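Local coordinates for protein ribonuclease S-3 (Pyrus pyrifolia, PDB 1IQQ) that cleaves RNA as a T2-family ribonuclease of the pistil and underlies gametophytic self-incompatibility, by which self pollen is rejected, at residues E65-N70 and K108-K113; P94-D97 and H101-E104; T168-K173 and I179-P184. All blocks are in the same frame, centred on the assembly; numbering follows the deposited sequence.

Contact 1. Residues E65-N70 and K108-K113; sequences EIIWPN and KMYISK. With NAG (2-acetamido-2-deoxy-beta-D-glucopyranose), chain B.
I67, at the end of helix 58-67, presses its branched side chain between Y110 and I111 of helix 99-112. Its CB points across to the second helix. The first branch, CG2, lies over one face of the Y110 ring, 3.7 Å above its plane and displaced toward the rim. This is a CH-pi contact, with CG2 4.0 Å from the ring centroid and 22° off the normal; CG is the ring atom it comes closest to. The other branch begins at CG1, held anti to the carbonyl carbon (chi1 -72°), and passes Y110 CD2 at 3.9 Å. At the tip, CD1 has left the ring behind and reaches I111 CG1 at 3.7 Å. In this T2 ribonuclease the two helices pack here beside strand 30-38, which bears the catalytic H33; I67 and Y110 both lean on V32 of that strand. The tyrosine CG is anti to the backbone N (chi1 -169°), carrying the ring out from the helix, past I67, until its hydroxyl hydrogen-bonds to F30 O. At the ring's edge sits the acetyl methyl of the N-acetylglucosamine, C8, 3.9 Å from Y110 CE2 and 3.7 Å from I66 CG2. I111 CD1 approaches the same sugar, at 3.8 Å from O7. Y110 and I111 themselves sit in a wider, pi-type turn, in which K113 N bonds to K108 O.

Contact 2. Residues P94-D97 and H101-E104; sequences PTID and HYFE
The H101 imidazole meets the 94-97 loop at its edge: T95 O lies near the ring plane and takes the NE2 hydrogen at 3.1 Å. The oxygen is just 13° out of the ring plane, and the donor in turn sits in the carbonyl plane of T95, yet the bond is bent, with an N-H...O angle of 135°. CG of H101 stands anti to its backbone N (chi1 -179°), which carries the ring out from helix 99-112, edge toward the preceding loop. The Y102 ring is met obliquely by I96 CG2, whose tightest approach is to Y102 CB at 3.5 Å. Y102 CD2 in turn lies over the centre of the neighbouring F103 ring. The tyrosine hydroxyl bonds to L35 O, and its side chain comes within about 4 Å of those of active-site E84 and H88; I96 packs on W85 of the same helix. A leucine in place of H101 would probably leave T95 O without this donor and the loop freer to shift against the helix. D97 OD1 is 6.5 Å from H101 NE2, too far for a salt bridge; the polar link is one bent bond from a protonated NE2 to a neutral carbonyl, with D97 CB packed by CD2.

Contact 3. Residues T168-K173 and I179-P184; sequences TLCSDK and IDCPHP
Strand 161-171 and the short strand 178-179 run antiparallel as a beta hairpin, and here, where its arms part, the end-to-end directions of 168-172 and 179-182 are 117° apart. A single direct backbone bond crosses: I179 N to C170 O, 2.9 Å and nearly straight, although the donor stands well above the carbonyl plane. On the return side a water takes over, accepting from C170 N at 2.9 Å and donating to I179 O at 2.8 Å; both polar atoms are thus satisfied where the strands have drawn apart. Two residues further on, the C170-C181 disulfide fastens the departing chain to the strand, which strand 3-10 flanks on its other edge. Each sulfur is anti to its own carbonyl carbon, and the bridge is right-handed, with chi3 103°. P182 follows directly, its CD at the margin of C170 SG. I179 packs on the same face of the sheet as C170. Its CG1 sits between backbone N and carbonyl carbon (chi1 63°), an orientation that lays CG1 alongside C170 CB at 3.9 Å and spreads the two methyls along the strand. CG2 goes to D172, whose OD1 is engaged with S174 OG. The other methyl, CD1, comes to rest 3.8 Å from S171 O.

In the fold
Going from the N terminus, the chain first reaches 65-70 at the end of helix 58-67, then runs through helix 77-89 to the 94-97 loop. Contact 2 closes there as a short local turn onto helix 99-112, and the same helix then returns to 65-70, so contact 1 encloses contact 2. They also touch: W68 CZ3 packs on F103 CE1 at 3.6 Å, and W68 CH2 lies by the Y102 hydroxyl. Contact 3 comes later, in series, and ties strand 161-171, inside the sheet, to the loop after strand 178-179. It meets contact 2 where T95 OG1 packs by K173 O; Y1 OH hydrogen-bonds to both atoms, linking the helical side to the sheet.

Contact 1. Residues E65-N70 and K108-K113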
loop_
_atom_site.group_PDB
_atom_site.type_symbol
_atom_site.label_atom_id
_atom_site.label_comp_id
_atom_site.label_asym_id
_atom_site.label_seq_id
_atom_site.Cartn_x
_atom_site.Cartn_y
_atom_site.Cartn_z
ATOM N N GLU A 65 9.491 8.577 -7.197
ATOM C CA GLU A 65 8.667 9.784 -7.269
ATOM C C GLU A 65 7.304 9.471 -7.889
ATOM O O GLU A 65 6.332 10.146 -7.582
ATOM C CB GLU A 65 9.391 10.870 -8.132
ATOM C CG GLU A 65 10.492 11.568 -7.411
ATOM C CD GLU A 65 11.295 12.497 -8.322
ATOM O OE1 GLU A 65 12.114 13.243 -7.753
ATOM O OE2 GLU A 65 11.129 12.455 -9.575
ATOM N N ILE A 66 7.300 8.489 -8.786
ATOM C CA ILE A 66 6.091 8.062 -9.485
ATOM C C ILE A 66 5.329 6.955 -8.777
ATOM O O ILE A 66 4.093 7.028 -8.720
ATOM C CB ILE A 66 6.433 7.608 -10.943
ATOM C CG1 ILE A 66 6.986 8.811 -11.707
ATOM C CG2 ILE A 66 5.178 6.982 -11.688
ATOM C CD1 ILE A 66 7.683 8.381 -13.025
ATOM N N ILE A 67 6.047 6.006 -8.174
ATOM C CA ILE A 67 5.392 4.795 -7.628
ATOM C C ILE A 67 5.200 4.934 -6.144
ATOM O O ILE A 67 4.258 4.303 -5.582
ATOM C CB ILE A 67 6.296 3.546 -7.933
ATOM C CG1 ILE A 67 6.210 3.238 -9.431
ATOM C CG2 ILE A 67 5.846 2.298 -7.115
ATOM C CD1 ILE A 67 7.313 2.288 -9.851
ATOM N N TRP A 68 5.996 5.735 -5.483
ATOM C CA TRP A 68 5.922 5.867 -4.021
ATOM C C TRP A 68 6.116 7.315 -3.561
ATOM O O TRP A 68 6.935 7.614 -2.716
ATOM C CB TRP A 68 6.976 4.981 -3.326
ATOM C CG TRP A 68 6.719 4.696 -1.852
ATOM C CD1 TRP A 68 5.885 5.373 -1.002
ATOM C CD2 TRP A 68 7.293 3.621 -1.096
ATOM N NE1 TRP A 68 5.898 4.748 0.272
ATOM C CE2 TRP A 68 6.760 3.683 0.215
ATOM C CE3 TRP A 68 8.213 2.604 -1.417
ATOM C CZ2 TRP A 68 7.119 2.760 1.203
ATOM C CZ3 TRP A 68 8.584 1.665 -0.441
ATOM C CH2 TRP A 68 8.022 1.751 0.864
ATOM N N PRO A 69 5.313 8.244 -4.126
ATOM C CA PRO A 69 5.476 9.647 -3.664
ATOM C C PRO A 69 4.978 9.881 -2.240
ATOM O O PRO A 69 4.122 9.175 -1.738
ATOM C CB PRO A 69 4.569 10.428 -4.633
ATOM C CG PRO A 69 3.460 9.364 -4.977
ATOM C CD PRO A 69 4.300 8.132 -5.200
ATOM N N ASN A 70 5.525 10.902 -1.570
ATOM C CA ASN A 70 4.975 11.425 -0.313
ATOM C C ASN A 70 3.910 12.368 -0.903
ATOM O O ASN A 70 4.221 13.432 -1.464
ATOM C CB ASN A 70 6.052 12.283 0.415
ATOM C CG ASN A 70 5.514 12.971 1.614
ATOM O OD1 ASN A 70 4.311 13.156 1.746
ATOM N ND2 ASN A 70 6.410 13.434 2.476
ATOM N N LYS A 108 9.503 -3.730 -8.395
ATOM C CA LYS A 108 9.300 -5.036 -9.054
ATOM C C LYS A 108 7.875 -5.546 -8.789
ATOM O O LYS A 108 7.198 -6.092 -9.690
ATOM C CB LYS A 108 10.308 -6.066 -8.574
ATOM C CG LYS A 108 10.416 -7.217 -9.564
ATOM C CD LYS A 108 11.627 -8.005 -9.214
ATOM C CE LYS A 108 11.324 -8.833 -8.027
ATOM N NZ LYS A 108 10.835 -10.114 -8.567
ATOM N N MET A 109 7.397 -5.376 -7.551
ATOM C CA MET A 109 6.026 -5.831 -7.273
ATOM C C MET A 109 5.008 -4.984 -8.028
ATOM O O MET A 109 4.072 -5.523 -8.670
ATOM C CB MET A 109 5.755 -5.712 -5.754
ATOM C CG MET A 109 6.581 -6.716 -4.953
ATOM S SD MET A 109 6.468 -6.271 -3.191
ATOM C CE MET A 109 7.243 -7.732 -2.593
ATOM N N TYR A 110 5.138 -3.668 -7.940
ATOM C CA TYR A 110 4.163 -2.786 -8.537
ATOM C C TYR A 110 4.113 -2.833 -10.064
ATOM O O TYR A 110 3.032 -2.816 -10.671
ATOM C CB TYR A 110 4.475 -1.333 -8.065
ATOM C CG TYR A 110 3.420 -0.321 -8.366
ATOM C CD1 TYR A 110 2.391 -0.053 -7.457
ATOM C CD2 TYR A 110 3.464 0.433 -9.498
ATOM C CE1 TYR A 110 1.454 0.915 -7.663
ATOM C CE2 TYR A 110 2.517 1.447 -9.755
ATOM C CZ TYR A 110 1.513 1.676 -8.807
ATOM O OH TYR A 110 0.633 2.713 -9.044
ATOM N N ILE A 111 5.294 -2.849 -10.699
ATOM C CA ILE A 111 5.376 -2.795 -12.155
ATOM C C ILE A 111 5.522 -4.199 -12.741
ATOM O O ILE A 111 4.550 -4.768 -13.297
ATOM C CB ILE A 111 6.618 -1.915 -12.575
ATOM C CG1 ILE A 111 6.440 -0.473 -12.122
ATOM C CG2 ILE A 111 6.824 -2.009 -14.130
ATOM C CD1 ILE A 111 5.149 0.194 -12.640
ATOM N N SER A 112 6.652 -4.860 -12.571
ATOM C CA SER A 112 6.877 -6.160 -13.199
ATOM C C SER A 112 5.838 -7.211 -12.900
ATOM O O SER A 112 5.363 -7.936 -13.822
ATOM C CB SER A 112 8.255 -6.668 -12.794
ATOM O OG SER A 112 8.475 -7.970 -13.298
ATOM N N LYS A 113 5.449 -7.287 -11.633
ATOM C CA LYS A 113 4.478 -8.290 -11.217
ATOM C C LYS A 113 3.054 -7.800 -11.315
ATOM O O LYS A 113 2.147 -8.474 -10.821
ATOM C CB LYS A 113 4.784 -8.759 -9.797
ATOM C CG LYS A 113 6.211 -9.362 -9.701
ATOM C CD LYS A 113 6.250 -10.241 -8.511
ATOM C CE LYS A 113 7.574 -10.935 -8.356
ATOM N NZ LYS A 113 7.578 -11.744 -7.103
HETATM C C1 NAG B . -1.165 2.078 -12.494
HETATM C C2 NAG B . -0.237 2.806 -13.508
HETATM C C3 NAG B . -1.055 3.946 -14.141
HETATM C C4 NAG B . -2.329 3.423 -14.817
HETATM C C5 NAG B . -3.117 2.617 -13.770
HETATM C C6 NAG B . -4.338 1.932 -14.287
HETATM C C7 NAG B . 2.171 3.143 -13.293
HETATM C C8 NAG B . 3.282 3.938 -12.667
HETATM N N2 NAG B . 0.916 3.380 -12.842
HETATM O O3 NAG B . -0.204 4.579 -15.117
HETATM O O4 NAG B . -3.148 4.548 -15.194
HETATM O O5 NAG B . -2.265 1.578 -13.242
HETATM O O6 NAG B . -4.050 1.053 -15.385
HETATM O O7 NAG B . 2.428 2.299 -14.162
#

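Contact 2. Residues P94-D97 and H101-E104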
loop_
_atom_site.group_PDB
_atom_site.type_symbol
_atom_site.label_atom_id
_atom_site.label_comp_id
_atom_site.label_asym_id
_atom_site.label_seq_id
_atom_site.Cartn_x
_atom_site.Cartn_y
_atom_site.Cartn_z
ATOM N N PRO A 94 16.879 -11.780 5.158
ATOM C CA PRO A 94 17.682 -11.402 4.014
ATOM C C PRO A 94 16.861 -11.287 2.750
ATOM O O PRO A 94 17.416 -10.950 1.746
ATOM C CB PRO A 94 18.718 -12.544 3.955
ATOM C CG PRO A 94 17.859 -13.654 4.268
ATOM C CD PRO A 94 17.036 -13.218 5.442
ATOM N N THR A 95 15.544 -11.623 2.791
ATOM C CA THR A 95 14.708 -11.500 1.580
ATOM C C THR A 95 14.882 -10.089 1.027
ATOM O O THR A 95 15.061 -9.923 -0.146
ATOM C CB THR A 95 13.279 -11.737 1.894
ATOM O OG1 THR A 95 13.149 -13.127 2.295
ATOM C CG2 THR A 95 12.387 -11.612 0.611
ATOM N N ILE A 96 14.861 -9.095 1.924
ATOM C CA ILE A 96 15.193 -7.697 1.524
ATOM C C ILE A 96 16.686 -7.486 1.983
ATOM O O ILE A 96 16.952 -7.540 3.178
ATOM C CB ILE A 96 14.279 -6.704 2.308
ATOM C CG1 ILE A 96 12.778 -7.014 2.021
ATOM C CG2 ILE A 96 14.698 -5.242 1.945
ATOM C CD1 ILE A 96 12.350 -6.898 0.577
ATOM N N ASP A 97 17.588 -7.305 1.019
ATOM C CA ASP A 97 19.011 -7.257 1.374
ATOM C C ASP A 97 19.540 -5.944 1.910
ATOM O O ASP A 97 20.424 -5.925 2.744
ATOM C CB ASP A 97 19.813 -7.653 0.143
ATOM C CG ASP A 97 21.297 -7.826 0.444
ATOM O OD1 ASP A 97 21.688 -8.902 0.976
ATOM O OD2 ASP A 97 22.049 -6.902 0.104
ATOM N N HIS A 101 17.772 -2.516 -2.515
ATOM C CA HIS A 101 17.032 -3.715 -2.851
ATOM C C HIS A 101 15.601 -3.629 -2.357
ATOM O O HIS A 101 14.683 -4.116 -3.013
ATOM C CB HIS A 101 17.781 -4.947 -2.268
ATOM C CG HIS A 101 17.120 -6.264 -2.562
ATOM N ND1 HIS A 101 16.811 -6.694 -3.842
ATOM C CD2 HIS A 101 16.780 -7.251 -1.729
ATOM C CE1 HIS A 101 16.300 -7.923 -3.770
ATOM N NE2 HIS A 101 16.280 -8.281 -2.502
ATOM N N TYR A 102 15.407 -2.999 -1.207
ATOM C CA TYR A 102 14.043 -2.819 -0.698
ATOM C C TYR A 102 13.175 -2.023 -1.678
ATOM O O TYR A 102 12.044 -2.452 -2.031
ATOM C CB TYR A 102 14.116 -2.029 0.628
ATOM C CG TYR A 102 12.816 -1.707 1.278
ATOM C CD1 TYR A 102 11.885 -2.737 1.579
ATOM C CD2 TYR A 102 12.501 -0.370 1.665
ATOM C CE1 TYR A 102 10.661 -2.459 2.260
ATOM C CE2 TYR A 102 11.326 -0.089 2.319
ATOM C CZ TYR A 102 10.385 -1.124 2.630
ATOM O OH TYR A 102 9.221 -0.860 3.298
ATOM N N PHE A 103 13.657 -0.899 -2.152
ATOM C CA PHE A 103 12.886 -0.100 -3.060
ATOM C C PHE A 103 12.796 -0.757 -4.431
ATOM O O PHE A 103 11.766 -0.647 -5.084
ATOM C CB PHE A 103 13.512 1.295 -3.098
ATOM C CG PHE A 103 13.280 2.080 -1.835
ATOM C CD1 PHE A 103 11.987 2.388 -1.377
ATOM C CD2 PHE A 103 14.379 2.504 -1.051
ATOM C CE1 PHE A 103 11.836 3.066 -0.169
ATOM C CE2 PHE A 103 14.209 3.190 0.139
ATOM C CZ PHE A 103 12.929 3.464 0.590
ATOM N N GLU A 104 13.875 -1.404 -4.875
ATOM C CA GLU A 104 13.780 -2.125 -6.172
ATOM C C GLU A 104 12.766 -3.243 -6.063
ATOM O O GLU A 104 12.065 -3.532 -7.035
ATOM C CB GLU A 104 15.164 -2.701 -6.523
ATOM C CG GLU A 104 16.162 -1.635 -6.920
ATOM C CD GLU A 104 17.617 -2.086 -6.787
ATOM O OE1 GLU A 104 17.873 -3.271 -6.428
ATOM O OE2 GLU A 104 18.501 -1.204 -7.035
#

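Contact 3. Residues T168-K173 and I179-P184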
loop_
_atom_site.group_PDB
_atom_site.type_symbol
_atom_site.label_atom_id
_atom_site.label_comp_id
_atom_site.label_asym_id
_atom_site.label_seq_id
_atom_site.Cartn_x
_atom_site.Cartn_y
_atom_site.Cartn_z
ATOM N N THR A 168 -4.334 -3.554 0.680
ATOM C CA THR A 168 -3.127 -4.255 0.983
ATOM C C THR A 168 -3.179 -5.649 0.421
ATOM O O THR A 168 -4.190 -6.374 0.572
ATOM C CB THR A 168 -2.987 -4.392 2.516
ATOM O OG1 THR A 168 -2.851 -3.080 3.081
ATOM C CG2 THR A 168 -1.759 -5.296 2.905
ATOM N N LEU A 169 -2.111 -6.057 -0.270
ATOM C CA LEU A 169 -1.931 -7.419 -0.782
ATOM C C LEU A 169 -0.905 -8.068 0.142
ATOM O O LEU A 169 0.168 -7.499 0.363
ATOM C CB LEU A 169 -1.376 -7.405 -2.232
ATOM C CG LEU A 169 -2.117 -6.476 -3.141
ATOM C CD1 LEU A 169 -1.517 -6.649 -4.537
ATOM C CD2 LEU A 169 -3.590 -6.846 -3.213
ATOM N N CYS A 170 -1.195 -9.240 0.703
ATOM C CA CYS A 170 -0.276 -9.907 1.619
ATOM C C CYS A 170 0.418 -11.062 0.921
ATOM O O CYS A 170 -0.150 -11.690 -0.021
ATOM C CB CYS A 170 -1.038 -10.422 2.853
ATOM S SG CYS A 170 -1.679 -9.020 3.809
ATOM N N SER A 171 1.671 -11.333 1.315
ATOM C CA SER A 171 2.436 -12.432 0.707
ATOM C C SER A 171 3.218 -13.133 1.729
ATOM O O SER A 171 3.321 -12.646 2.887
ATOM C CB SER A 171 3.317 -11.880 -0.444
ATOM O OG SER A 171 4.180 -10.820 -0.008
ATOM N N ASP A 172 3.698 -14.322 1.370
ATOM C CA ASP A 172 4.471 -15.125 2.281
ATOM C C ASP A 172 5.843 -14.576 2.617
ATOM O O ASP A 172 6.230 -13.537 2.144
ATOM C CB ASP A 172 4.469 -16.617 1.773
ATOM C CG ASP A 172 5.275 -16.843 0.550
ATOM O OD1 ASP A 172 6.117 -16.020 0.173
ATOM O OD2 ASP A 172 5.083 -17.959 -0.063
ATOM N N LYS A 173 6.547 -15.278 3.503
ATOM C CA LYS A 173 7.824 -14.767 3.959
ATOM C C LYS A 173 8.817 -14.443 2.836
ATOM O O LYS A 173 9.646 -13.520 2.952
ATOM C CB LYS A 173 8.398 -15.733 5.019
ATOM C CG LYS A 173 9.568 -15.084 5.786
ATOM C CD LYS A 173 9.879 -15.937 7.019
ATOM C CE LYS A 173 11.023 -15.319 7.807
ATOM N NZ LYS A 173 11.092 -15.722 9.258
ATOM N N ILE A 179 -0.777 -14.544 0.151
ATOM C CA ILE A 179 -1.529 -15.218 1.181
ATOM C C ILE A 179 -2.677 -14.324 1.558
ATOM O O ILE A 179 -2.680 -13.139 1.259
ATOM C CB ILE A 179 -0.742 -15.509 2.456
ATOM C CG1 ILE A 179 -0.282 -14.207 3.158
ATOM C CG2 ILE A 179 0.437 -16.433 2.128
ATOM C CD1 ILE A 179 0.389 -14.475 4.459
ATOM N N ASP A 180 -3.702 -14.906 2.195
ATOM C CA ASP A 180 -4.795 -14.051 2.673
ATOM C C ASP A 180 -4.224 -13.127 3.773
ATOM O O ASP A 180 -3.415 -13.526 4.628
ATOM C CB ASP A 180 -5.903 -14.911 3.323
ATOM C CG ASP A 180 -6.679 -15.758 2.349
ATOM O OD1 ASP A 180 -6.836 -15.419 1.176
ATOM O OD2 ASP A 180 -7.194 -16.800 2.866
ATOM N N CYS A 181 -4.699 -11.864 3.808
ATOM C CA CYS A 181 -4.269 -10.941 4.835
ATOM C C CYS A 181 -5.002 -11.283 6.146
ATOM O O CYS A 181 -6.223 -11.415 6.160
ATOM C CB CYS A 181 -4.636 -9.518 4.453
ATOM S SG CYS A 181 -3.634 -8.780 3.118
ATOM N N PRO A 182 -4.244 -11.452 7.237
ATOM C CA PRO A 182 -4.853 -11.758 8.527
ATOM C C PRO A 182 -5.267 -10.368 9.144
ATOM O O PRO A 182 -4.938 -9.323 8.610
ATOM C CB PRO A 182 -3.719 -12.506 9.261
ATOM C CG PRO A 182 -2.405 -11.780 8.810
ATOM C CD PRO A 182 -2.749 -11.504 7.268
ATOM N N HIS A 183 -6.014 -10.355 10.194
ATOM C CA HIS A 183 -6.308 -9.080 10.815
ATOM C C HIS A 183 -7.047 -7.938 10.095
ATOM O O HIS A 183 -6.574 -6.762 10.072
ATOM C CB HIS A 183 -5.040 -8.525 11.437
ATOM C CG HIS A 183 -4.235 -9.587 12.121
ATOM N ND1 HIS A 183 -4.845 -10.586 12.856
ATOM C CD2 HIS A 183 -2.911 -9.826 12.178
ATOM C CE1 HIS A 183 -3.922 -11.394 13.343
ATOM N NE2 HIS A 183 -2.741 -10.958 12.946
ATOM N N PRO A 184 -8.204 -8.243 9.491
ATOM C CA PRO A 184 -8.971 -7.184 8.828
ATOM C C PRO A 184 -9.523 -6.292 9.949
ATOM O O PRO A 184 -9.602 -6.717 11.133
ATOM C CB PRO A 184 -10.149 -7.924 8.171
ATOM C CG PRO A 184 -10.175 -9.260 8.840
ATOM C CD PRO A 184 -8.742 -9.570 9.114
HETATM O O HOH W 1 -3.568 -10.765 0.144
#